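Local coordinates for resiniferatoxin-binding, phosphotriesterase-related protein (Rhodobacter sphaeroides 2.4.1, PDB 3K2G) that is a zinc-dependent hydrolase of the phosphotriesterase family, with a binuclear metal centre in a TIM barrel, and probably acts on phosphoric diesters, at residues B[286-291]-B[331-336]; B[239-244]-B[276-281]; B[28-33]-B[93-98]. One frame throughout, in Å; residues are numbered along the deposited sequence.

Contact 1 (B[286-291]-B[331-336]); sequences AILGLA and RRHGLD
Leu288 of helix 280-292 packs against His333 and Leu335, which flank Gly334 in the Schellman motif at the C-terminal end of helix 321-332. The contact joins an outer helix of the TIM barrel to the turn that ends another, away from the zinc site. Gly334 is the first residue to leave helical geometry. Its phi is positive, 126°, and its N bonds back to Arg331 O at 2.9 Å.

Leu288 buries the most surface here. Its side chain crosses that of His333 at about a right angle. CD1 lies 3.7 Å from His333 CB. Leu288 CD2 is modelled too close to His333 O, so its exact placing is doubtful. The imidazole is tied to its own helix, since ND1 is hydrogen-bonded to Arg329 O. His333 also touches Asp281, Ala284 and Arg285, earlier on helix 280-292.

Beyond the glycine, Leu335 turns its CB toward the same helix. Its CG is 4.1 Å from Leu288 CD1. Leu335 also touches Leu343 of helix 337-352, for which Asp336 is the N-cap, with OD1 bonded to Ala339 N. Ile287, a buried residue, meets Leu335 more loosely, its CG2 4.5 Å from Leu335 CD1.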
loop_
_atom_site.group_PDB
_atom_site.type_symbol
_atom_site.label_atom_id
_atom_site.label_comp_id
_atom_site.label_asym_id
_atom_site.label_seq_id
_atom_site.Cartn_x
_atom_site.Cartn_y
_atom_site.Cartn_z
ATOM N N ALA B 286 13.104 0.547 3.881
ATOM C CA ALA B 286 13.358 -0.573 2.981
ATOM C C ALA B 286 14.310 -1.563 3.652
ATOM O O ALA B 286 14.169 -2.779 3.505
ATOM C CB ALA B 286 13.963 -0.073 1.674
ATOM N N ILE B 287 15.282 -1.024 4.381
ATOM C CA ILE B 287 16.262 -1.837 5.088
ATOM C C ILE B 287 15.569 -2.616 6.209
ATOM O O ILE B 287 15.840 -3.800 6.414
ATOM C CB ILE B 287 17.390 -0.943 5.669
ATOM C CG1 ILE B 287 18.238 -0.376 4.520
ATOM C CG2 ILE B 287 18.252 -1.732 6.635
ATOM C CD1 ILE B 287 19.258 0.676 4.951
ATOM N N LEU B 288 14.673 -1.946 6.928
ATOM C CA LEU B 288 13.931 -2.590 8.006
ATOM C C LEU B 288 13.165 -3.776 7.445
ATOM O O LEU B 288 13.181 -4.868 8.016
ATOM C CB LEU B 288 12.942 -1.610 8.632
ATOM C CG LEU B 288 13.380 -0.891 9.908
ATOM C CD1 LEU B 288 14.725 -0.206 9.700
ATOM C CD2 LEU B 288 12.301 0.119 10.295
ATOM N N GLY B 289 12.494 -3.542 6.322
ATOM C CA GLY B 289 11.727 -4.590 5.677
ATOM C C GLY B 289 12.605 -5.754 5.261
ATOM O O GLY B 289 12.276 -6.911 5.523
ATOM N N LEU B 290 13.720 -5.458 4.602
ATOM C CA LEU B 290 14.616 -6.523 4.182
ATOM C C LEU B 290 15.001 -7.349 5.405
ATOM O O LEU B 290 15.016 -8.577 5.348
ATOM C CB LEU B 290 15.862 -5.946 3.502
ATOM C CG LEU B 290 15.676 -5.487 2.050
ATOM C CD1 LEU B 290 16.915 -4.733 1.598
ATOM C CD2 LEU B 290 15.423 -6.696 1.140
ATOM N N ALA B 291 15.291 -6.675 6.515
ATOM C CA ALA B 291 15.662 -7.367 7.750
ATOM C C ALA B 291 14.501 -8.220 8.262
ATOM O O ALA B 291 14.697 -9.378 8.644
ATOM C CB ALA B 291 16.080 -6.364 8.814
ATOM N N ARG B 331 18.290 3.357 14.140
ATOM C CA ARG B 331 17.894 3.003 15.490
ATOM C C ARG B 331 16.492 3.566 15.735
ATOM O O ARG B 331 15.632 2.880 16.290
ATOM C CB ARG B 331 18.893 3.570 16.497
ATOM C CG ARG B 331 18.863 2.875 17.843
ATOM C CD ARG B 331 19.903 3.463 18.780
ATOM N NE ARG B 331 19.958 2.750 20.052
ATOM C CZ ARG B 331 20.514 1.554 20.225
ATOM N NH1 ARG B 331 21.075 0.916 19.203
ATOM N NH2 ARG B 331 20.509 0.992 21.427
ATOM N N ARG B 332 16.255 4.803 15.301
ATOM C CA ARG B 332 14.940 5.423 15.472
ATOM C C ARG B 332 13.886 4.578 14.759
ATOM O O ARG B 332 12.720 4.563 15.152
ATOM C CB ARG B 332 14.921 6.854 14.904
ATOM C CG ARG B 332 15.807 7.858 15.648
ATOM C CD ARG B 332 15.435 9.306 15.304
ATOM N NE ARG B 332 15.630 9.637 13.891
ATOM C CZ ARG B 332 16.804 9.956 13.348
ATOM N NH1 ARG B 332 17.896 9.993 14.099
ATOM N NH2 ARG B 332 16.884 10.240 12.053
ATOM N N HIS B 333 14.302 3.877 13.708
ATOM C CA HIS B 333 13.395 3.030 12.948
ATOM C C HIS B 333 13.174 1.649 13.563
ATOM O O HIS B 333 12.289 0.916 13.126
ATOM C CB HIS B 333 13.885 2.860 11.506
ATOM C CG HIS B 333 13.475 3.971 10.591
ATOM N ND1 HIS B 333 14.053 5.222 10.630
ATOM C CD2 HIS B 333 12.535 4.022 9.619
ATOM C CE1 HIS B 333 13.490 5.993 9.718
ATOM N NE2 HIS B 333 12.565 5.290 9.092
ATOM N N GLY B 334 13.978 1.279 14.552
ATOM C CA GLY B 334 13.780 -0.017 15.180
ATOM C C GLY B 334 14.958 -0.973 15.266
ATOM O O GLY B 334 14.848 -2.015 15.912
ATOM N N LEU B 335 16.080 -0.647 14.633
ATOM C CA LEU B 335 17.240 -1.534 14.688
ATOM C C LEU B 335 18.058 -1.337 15.959
ATOM O O LEU B 335 18.285 -0.207 16.388
ATOM C CB LEU B 335 18.146 -1.315 13.475
ATOM C CG LEU B 335 17.667 -1.823 12.118
ATOM C CD1 LEU B 335 18.762 -1.566 11.087
ATOM C CD2 LEU B 335 17.343 -3.315 12.197
ATOM N N ASP B 336 18.502 -2.440 16.559
ATOM C CA ASP B 336 19.309 -2.353 17.771
ATOM C C ASP B 336 20.789 -2.295 17.423
ATOM O O ASP B 336 21.164 -2.477 16.267
ATOM C CB ASP B 336 19.039 -3.537 18.711
ATOM C CG ASP B 336 19.307 -4.885 18.063
ATOM O OD1 ASP B 336 20.165 -4.963 17.161
ATOM O OD2 ASP B 336 18.666 -5.876 18.477
#

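Contact 2 (B[239-244]-B[276-281]); sequences MNPSHM and QCPSDD
Pro278 fits its ring against Asn240, Pro241 and His243, and nearly all the surface buried on its side of the contact is its own. CG of the proline lies 3.4 Å from Asn240 O and 3.8 Å from Asn240 CB. CD faces the other proline, 4.4 Å from Pro241 CG. CB meets the imidazole of His243, 3.4 Å from its CD2. The approach to that ring is oblique, and the two side chains run past each other in opposite directions. The contact is van der Waals packing throughout.

The turn around Asn240 sets these groups in place. Residues 240-241 form a short 3-10 segment, and His243 N bonds to Asn240 O at 3.2 Å. The same carbonyl oxygen lies at the edge of the His243 ring, in its plane. With chi1 at 70°, CG of His243 sits between the backbone N and the carbonyl carbon. This brings the imidazole back beside the Asn240 carbonyl. CG of Met244, a selenomethionine, lies over one face of the ring, offset toward the rim, 3.4 Å above the plane.

Pro278 leads into helix 280-292. Ser279 is the N-cap. Its side chain caps a backbone N of the first turn, and its own N bonds to Glu282 OE1, the reciprocal pair of a capping box. Val283 of this helix touches both Asn240 and Pro278, while Glu282 and Ala286 touch His243. The contact thus joins the loop between strand 234-236 and helix 246-255, just after the zinc ligand His238, to the segment that leads from strand 275-276 into helix 280-292.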
loop_
_atom_site.group_PDB
_atom_site.type_symbol
_atom_site.label_atom_id
_atom_site.label_comp_id
_atom_site.label_asym_id
_atom_site.label_seq_id
_atom_site.Cartn_x
_atom_site.Cartn_y
_atom_site.Cartn_z
HETATM N N MSE B 239 21.340 0.297 -4.566
HETATM C CA MSE B 239 20.017 -0.267 -4.343
HETATM C C MSE B 239 19.007 0.769 -3.856
HETATM O O MSE B 239 17.804 0.579 -4.007
HETATM C CB MSE B 239 20.110 -1.407 -3.337
HETATM C CG MSE B 239 20.906 -2.601 -3.867
HETATM SE SE MSE B 239 20.235 -3.265 -5.563
HETATM C CE MSE B 239 18.470 -3.785 -4.958
ATOM N N ASN B 240 19.504 1.867 -3.287
ATOM C CA ASN B 240 18.652 2.929 -2.748
ATOM C C ASN B 240 17.412 3.303 -3.561
ATOM O O ASN B 240 16.314 3.353 -3.018
ATOM C CB ASN B 240 19.472 4.201 -2.500
ATOM C CG ASN B 240 20.591 3.992 -1.500
ATOM O OD1 ASN B 240 20.597 4.584 -0.416
ATOM N ND2 ASN B 240 21.548 3.151 -1.858
ATOM N N PRO B 241 17.570 3.577 -4.867
ATOM C CA PRO B 241 16.434 3.954 -5.715
ATOM C C PRO B 241 15.306 2.938 -5.874
ATOM O O PRO B 241 14.204 3.306 -6.275
ATOM C CB PRO B 241 17.093 4.279 -7.058
ATOM C CG PRO B 241 18.481 4.717 -6.665
ATOM C CD PRO B 241 18.834 3.693 -5.617
ATOM N N SER B 242 15.573 1.668 -5.582
ATOM C CA SER B 242 14.539 0.647 -5.718
ATOM C C SER B 242 13.931 0.259 -4.376
ATOM O O SER B 242 13.341 -0.813 -4.231
ATOM C CB SER B 242 15.097 -0.595 -6.437
ATOM O OG SER B 242 16.222 -1.146 -5.771
ATOM N N HIS B 243 14.061 1.155 -3.399
ATOM C CA HIS B 243 13.527 0.940 -2.058
ATOM C C HIS B 243 12.026 0.650 -2.046
ATOM O O HIS B 243 11.528 -0.002 -1.132
ATOM C CB HIS B 243 13.780 2.175 -1.194
ATOM C CG HIS B 243 12.957 3.362 -1.589
ATOM N ND1 HIS B 243 11.674 3.567 -1.126
ATOM C CD2 HIS B 243 13.225 4.396 -2.423
ATOM C CE1 HIS B 243 11.190 4.677 -1.654
ATOM N NE2 HIS B 243 12.111 5.200 -2.445
HETATM N N MSE B 244 11.316 1.149 -3.054
HETATM C CA MSE B 244 9.865 0.965 -3.148
HETATM C C MSE B 244 9.450 -0.303 -3.880
HETATM O O MSE B 244 8.277 -0.483 -4.206
HETATM C CB MSE B 244 9.204 2.171 -3.838
HETATM C CG MSE B 244 10.150 3.164 -4.501
HETATM SE SE MSE B 244 11.206 2.479 -6.006
HETATM C CE MSE B 244 9.902 2.745 -7.472
ATOM N N GLN B 276 15.414 11.094 -9.206
ATOM C CA GLN B 276 15.583 11.663 -7.881
ATOM C C GLN B 276 16.078 10.641 -6.863
ATOM O O GLN B 276 15.531 9.545 -6.756
ATOM C CB GLN B 276 14.242 12.234 -7.408
ATOM C CG GLN B 276 14.237 12.772 -5.986
ATOM C CD GLN B 276 14.978 14.087 -5.857
ATOM O OE1 GLN B 276 14.660 15.057 -6.542
ATOM N NE2 GLN B 276 15.962 14.128 -4.974
ATOM N N CYS B 277 17.109 11.010 -6.114
ATOM C CA CYS B 277 17.640 10.133 -5.078
ATOM C C CYS B 277 16.630 10.098 -3.946
ATOM O O CYS B 277 16.125 11.141 -3.525
ATOM C CB CYS B 277 18.965 10.669 -4.540
ATOM S SG CYS B 277 20.268 10.716 -5.777
ATOM N N PRO B 278 16.337 8.900 -3.421
ATOM C CA PRO B 278 15.377 8.732 -2.328
ATOM C C PRO B 278 15.921 9.293 -1.021
ATOM O O PRO B 278 17.121 9.539 -0.901
ATOM C CB PRO B 278 15.193 7.220 -2.271
ATOM C CG PRO B 278 16.574 6.732 -2.567
ATOM C CD PRO B 278 16.995 7.617 -3.739
ATOM N N SER B 279 15.034 9.480 -0.047
ATOM C CA SER B 279 15.414 10.015 1.261
ATOM C C SER B 279 15.955 8.912 2.159
ATOM O O SER B 279 15.650 7.739 1.958
ATOM C CB SER B 279 14.203 10.633 1.948
ATOM O OG SER B 279 13.322 9.618 2.387
ATOM N N ASP B 280 16.729 9.288 3.172
ATOM C CA ASP B 280 17.276 8.288 4.079
ATOM C C ASP B 280 16.179 7.566 4.854
ATOM O O ASP B 280 16.348 6.410 5.247
ATOM C CB ASP B 280 18.284 8.925 5.035
ATOM C CG ASP B 280 19.592 9.266 4.344
ATOM O OD1 ASP B 280 19.828 8.741 3.226
ATOM O OD2 ASP B 280 20.387 10.045 4.918
ATOM N N ASP B 281 15.053 8.240 5.077
ATOM C CA ASP B 281 13.950 7.599 5.782
ATOM C C ASP B 281 13.347 6.499 4.907
ATOM O O ASP B 281 13.038 5.414 5.396
ATOM C CB ASP B 281 12.865 8.614 6.165
ATOM C CG ASP B 281 13.013 9.124 7.595
ATOM O OD1 ASP B 281 13.801 8.541 8.374
ATOM O OD2 ASP B 281 12.329 10.104 7.946
#

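Contact 3 (B[28-33]-B[93-98]); sequences LGHTLM and KQFAAV
A beta-alpha-beta unit of the TIM barrel holds this contact, in which Leu32 and His30, in and beside strand 31-32, meet Phe95 of helix 85-97. Phe95 carries all the close contacts on the helix side. Leu32 comes from the opposite direction and lays its branched end on one face of the ring. Its CD1 stands 3.8 Å from the centroid of the Phe95 ring and only 7° off the ring normal, a well-centred CH-pi contact. Leu32 CG lies over the same ring, 3.6 Å from Phe95 CZ.

Phe95 has its CG anti to the backbone N (chi1 175°), which carries the ring off the helix to the strand. There CZ also comes 3.7 Å from the carbonyl O of His30. The His30 side chain crosses Phe95 obliquely. Phe95 CE1 lies at the edge of the imidazole, near its plane, 3.9 Å from His30 ND1. That nitrogen is buried by the contact and has no hydrogen-bonding partner in the model.

Thr31 points its CB away from the helix. Its OG1 donates to Gly29 O at 2.7 Å, from well above the carbonyl plane. Ile103 and Thr323 also touch Phe95, placing it among strand 102-105, strand 31-32 and helix 321-332.

Leu32 is two residues before His34, a ligand of one zinc, and its side chain is about 11 Å from a zinc ion. Strand 31-32 pairs in parallel with strand 102-105, which follows helix 85-97. An outer helix packed on the parallel strands it connects is the layering of the alpha/beta barrel, with the metal ligands beyond the strand's C-terminal end.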
loop_
_atom_site.group_PDB
_atom_site.type_symbol
_atom_site.label_atom_id
_atom_site.label_comp_id
_atom_site.label_asym_id
_atom_site.label_seq_id
_atom_site.Cartn_x
_atom_site.Cartn_y
_atom_site.Cartn_z
ATOM N N LEU B 28 39.324 -5.904 9.502
ATOM C CA LEU B 28 38.614 -4.960 8.640
ATOM C C LEU B 28 37.846 -3.958 9.497
ATOM O O LEU B 28 37.958 -2.755 9.300
ATOM C CB LEU B 28 37.653 -5.702 7.707
ATOM C CG LEU B 28 37.070 -4.855 6.573
ATOM C CD1 LEU B 28 38.192 -4.417 5.627
ATOM C CD2 LEU B 28 36.025 -5.663 5.815
ATOM N N GLY B 29 37.063 -4.467 10.445
ATOM C CA GLY B 29 36.304 -3.609 11.341
ATOM C C GLY B 29 35.222 -2.744 10.718
ATOM O O GLY B 29 34.662 -3.079 9.674
ATOM N N HIS B 30 34.935 -1.624 11.383
ATOM C CA HIS B 30 33.923 -0.660 10.947
ATOM C C HIS B 30 34.341 -0.193 9.557
ATOM O O HIS B 30 35.349 0.497 9.403
ATOM C CB HIS B 30 33.887 0.506 11.932
ATOM C CG HIS B 30 32.578 1.225 11.973
ATOM N ND1 HIS B 30 32.227 2.191 11.056
ATOM C CD2 HIS B 30 31.527 1.106 12.818
ATOM C CE1 HIS B 30 31.015 2.639 11.334
ATOM N NE2 HIS B 30 30.568 1.997 12.398
ATOM N N THR B 31 33.541 -0.552 8.555
ATOM C CA THR B 31 33.887 -0.262 7.170
ATOM C C THR B 31 32.842 0.381 6.263
ATOM O O THR B 31 31.643 0.163 6.418
ATOM C CB THR B 31 34.330 -1.584 6.484
ATOM O OG1 THR B 31 35.420 -2.159 7.215
ATOM C CG2 THR B 31 34.737 -1.349 5.035
ATOM N N LEU B 32 33.333 1.166 5.303
ATOM C CA LEU B 32 32.496 1.788 4.289
ATOM C C LEU B 32 32.831 0.987 3.028
ATOM O O LEU B 32 33.943 1.068 2.502
ATOM C CB LEU B 32 32.857 3.270 4.095
ATOM C CG LEU B 32 32.412 4.272 5.163
ATOM C CD1 LEU B 32 32.965 5.662 4.832
ATOM C CD2 LEU B 32 30.892 4.314 5.211
HETATM N N MSE B 33 31.862 0.201 2.567
HETATM C CA MSE B 33 32.024 -0.659 1.403
HETATM C C MSE B 33 32.111 0.011 0.039
HETATM O O MSE B 33 32.530 -0.619 -0.935
HETATM C CB MSE B 33 30.876 -1.670 1.349
HETATM C CG MSE B 33 30.996 -2.825 2.341
HETATM SE SE MSE B 33 32.527 -3.915 2.092
HETATM C CE MSE B 33 32.282 -4.287 0.218
ATOM N N LYS B 93 39.860 11.393 7.614
ATOM C CA LYS B 93 40.182 11.394 9.031
ATOM C C LYS B 93 38.922 11.559 9.876
ATOM O O LYS B 93 38.895 11.155 11.038
ATOM C CB LYS B 93 41.182 12.500 9.357
ATOM C CG LYS B 93 42.598 12.212 8.878
ATOM C CD LYS B 93 43.543 13.326 9.302
ATOM C CE LYS B 93 44.961 13.071 8.815
ATOM N NZ LYS B 93 45.894 14.164 9.214
ATOM N N GLN B 94 37.876 12.148 9.299
ATOM C CA GLN B 94 36.622 12.322 10.029
ATOM C C GLN B 94 35.982 10.961 10.295
ATOM O O GLN B 94 35.402 10.726 11.362
ATOM C CB GLN B 94 35.648 13.181 9.227
ATOM C CG GLN B 94 35.997 14.644 9.168
ATOM C CD GLN B 94 34.984 15.425 8.361
ATOM O OE1 GLN B 94 33.775 15.244 8.531
ATOM N NE2 GLN B 94 35.466 16.297 7.479
ATOM N N PHE B 95 36.081 10.075 9.309
ATOM C CA PHE B 95 35.533 8.725 9.417
ATOM C C PHE B 95 36.299 7.981 10.502
ATOM O O PHE B 95 35.706 7.357 11.379
ATOM C CB PHE B 95 35.679 7.998 8.079
ATOM C CG PHE B 95 35.255 6.553 8.110
ATOM C CD1 PHE B 95 33.998 6.186 8.586
ATOM C CD2 PHE B 95 36.097 5.564 7.612
ATOM C CE1 PHE B 95 33.585 4.856 8.559
ATOM C CE2 PHE B 95 35.696 4.227 7.578
ATOM C CZ PHE B 95 34.436 3.872 8.052
ATOM N N ALA B 96 37.623 8.061 10.436
ATOM C CA ALA B 96 38.468 7.404 11.427
ATOM C C ALA B 96 38.160 7.999 12.800
ATOM O O ALA B 96 38.163 7.296 13.811
ATOM C CB ALA B 96 39.937 7.613 11.081
ATOM N N ALA B 97 37.874 9.297 12.822
ATOM C CA ALA B 97 37.571 9.987 14.067
ATOM C C ALA B 97 36.368 9.396 14.799
ATOM O O ALA B 97 36.267 9.516 16.017
ATOM C CB ALA B 97 37.344 11.473 13.796
ATOM N N VAL B 98 35.453 8.770 14.060
ATOM C CA VAL B 98 34.270 8.168 14.669
ATOM C C VAL B 98 34.331 6.636 14.698
ATOM O O VAL B 98 33.297 5.970 14.759
ATOM C CB VAL B 98 32.964 8.604 13.945
ATOM C CG1 VAL B 98 32.743 10.103 14.123
ATOM C CG2 VAL B 98 33.031 8.247 12.467
#

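Overall arrangement
All three contacts belong to one TIM barrel, and their order along the chain is contact 3, contact 2, contact 1, each closing before the next opens. Contacts 1 and 2 share helix 280-292 and have centres 14 Å apart. They touch directly, with Ala286 CB 3.6 Å from His243 CB. Contact 3 stands apart, its centre 21 Å from that of contact 1 and 23 Å from that of contact 2. Contact 2 begins just after zinc ligand His238 and the first segment of contact 3 ends just before zinc ligand His34; the side chains of Asn240 and Leu32 lie about 10 Å and 11 Å from a zinc ion. Contact 1 is away from the metal centre.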